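Local coordinates for vacuolar protein sorting-associated protein 54 (Mus musculus, PDB 3N1E) that is a subunit of the GARP tethering complex, which probably serves retrograde transport from endosomes to the trans-Golgi network, at residues Y43-P48 with G110-D115. Sequence-based numbering, arbitrary orientation.
Sequences YEVKAP and GLVTAD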
# COMPACT_ATOMS: atom_id res chain seq x y z
N TYR A 43 -12.65 3.50 11.60
CA TYR A 43 -11.70 2.81 12.47
C TYR A 43 -11.78 3.35 13.89
O TYR A 43 -11.77 4.56 14.09
CB TYR A 43 -10.30 3.04 11.91
CG TYR A 43 -9.13 2.54 12.72
CD1 TYR A 43 -9.05 1.21 13.15
CD2 TYR A 43 -8.07 3.39 13.02
CE1 TYR A 43 -7.93 0.76 13.87
CE2 TYR A 43 -6.96 2.95 13.75
CZ TYR A 43 -6.91 1.63 14.17
OH TYR A 43 -5.79 1.20 14.87
N GLU A 44 -11.88 2.45 14.86
CA GLU A 44 -11.79 2.87 16.26
C GLU A 44 -10.60 2.17 16.90
O GLU A 44 -10.32 1.00 16.61
CB GLU A 44 -13.09 2.61 17.02
CG GLU A 44 -14.28 3.46 16.52
CD GLU A 44 -14.07 4.97 16.66
OE1 GLU A 44 -13.82 5.47 17.79
OE2 GLU A 44 -14.20 5.67 15.63
N VAL A 45 -9.89 2.90 17.75
CA VAL A 45 -8.68 2.37 18.34
C VAL A 45 -9.04 1.57 19.60
O VAL A 45 -9.45 2.15 20.61
CB VAL A 45 -7.68 3.50 18.63
CG1 VAL A 45 -6.36 2.94 19.25
CG2 VAL A 45 -7.37 4.24 17.32
N LYS A 46 -8.90 0.25 19.52
CA LYS A 46 -9.13 -0.65 20.66
C LYS A 46 -8.47 -2.00 20.42
O LYS A 46 -8.18 -2.38 19.27
CB LYS A 46 -10.62 -0.81 20.91
CG LYS A 46 -11.33 -1.45 19.74
CD LYS A 46 -12.82 -1.62 20.02
CE LYS A 46 -13.44 -2.66 19.09
NZ LYS A 46 -13.93 -2.09 17.81
N ALA A 47 -8.27 -2.74 21.50
CA ALA A 47 -7.84 -4.13 21.42
C ALA A 47 -9.04 -5.00 21.07
O ALA A 47 -10.17 -4.64 21.38
CB ALA A 47 -7.22 -4.54 22.75
N PRO A 48 -8.80 -6.17 20.46
CA PRO A 48 -7.48 -6.75 20.18
C PRO A 48 -6.87 -6.29 18.86
O PRO A 48 -7.57 -5.71 18.03
CB PRO A 48 -7.77 -8.25 20.12
CG PRO A 48 -9.15 -8.29 19.49
CD PRO A 48 -9.89 -7.10 20.07
N GLY A 110 -0.18 3.45 21.72
CA GLY A 110 0.41 2.10 21.72
C GLY A 110 -0.40 1.15 20.87
O GLY A 110 0.14 0.33 20.12
N LEU A 111 -1.72 1.29 20.92
CA LEU A 111 -2.57 0.38 20.14
C LEU A 111 -2.44 0.64 18.66
O LEU A 111 -2.41 -0.29 17.86
CB LEU A 111 -4.04 0.53 20.56
CG LEU A 111 -4.42 -0.13 21.88
CD1 LEU A 111 -5.78 0.41 22.37
CD2 LEU A 111 -4.48 -1.67 21.78
N VAL A 112 -2.36 1.91 18.29
CA VAL A 112 -2.17 2.22 16.88
C VAL A 112 -0.79 1.71 16.42
O VAL A 112 -0.68 1.10 15.36
CB VAL A 112 -2.32 3.71 16.63
CG1 VAL A 112 -2.02 4.03 15.17
CG2 VAL A 112 -3.75 4.14 17.00
N THR A 113 0.24 1.95 17.22
CA THR A 113 1.60 1.45 16.91
C THR A 113 1.57 -0.06 16.65
O THR A 113 2.21 -0.56 15.71
CB THR A 113 2.57 1.82 18.00
OG1 THR A 113 2.64 3.26 18.03
CG2 THR A 113 4.00 1.24 17.71
N ALA A 114 0.79 -0.76 17.47
CA ALA A 114 0.65 -2.22 17.35
C ALA A 114 -0.08 -2.62 16.04
O ALA A 114 0.34 -3.55 15.31
CB ALA A 114 -0.13 -2.76 18.57
N ASP A 115 -1.18 -1.94 15.76
CA ASP A 115 -1.96 -2.23 14.53
C ASP A 115 -1.07 -1.93 13.31
O ASP A 115 -1.04 -2.70 12.35
CB ASP A 115 -3.25 -1.39 14.55
CG ASP A 115 -4.53 -2.22 14.43
OD1 ASP A 115 -4.48 -3.47 14.29
OD2 ASP A 115 -5.62 -1.58 14.49
O HOH W 1 -6.77 -0.80 17.38
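D115 OD2 is gripped by three groups: the hydroxyl of Y43, a water and, from just beyond residues 43-48, S51 OG. Y43 OH gives its proton to D115 OD2 at 2.8 Å, using the carboxylate's anti lone pair, which turns away from OD1. The two side chains meet tip to tip, with ring and carboxylate planes 34° apart, and D115 OD2 lies at the ring edge near its plane, 3.3 Å from Y43 CE1. The bond from CA to CB of Y43 points toward the helix, and chi1 of 174° sets CG anti to the backbone N. The same water donates to K46 O (2.8 Å) and to D115 OD2 (3.2 Å), bridging the loop backbone to the buried carboxylate. Beside this polar cluster the contact is apolar. V45 spreads its methyls over neighbouring L111 and V112: CG1 packs 3.6 Å from L111 CB and touches V112 CG2, which CG2 also meets, the valines crossing at about a right angle. L111 CD1 touches K46 CA, and its CD2 approaches A47 CB at 4.1 Å. The contact thus ties the loop between helices 17-40 and 52-68 to helix 107-124 in this all-helical C-terminal domain; Y43 also meets F54 of helix 52-68 and, like V112, packs on helix 74-98.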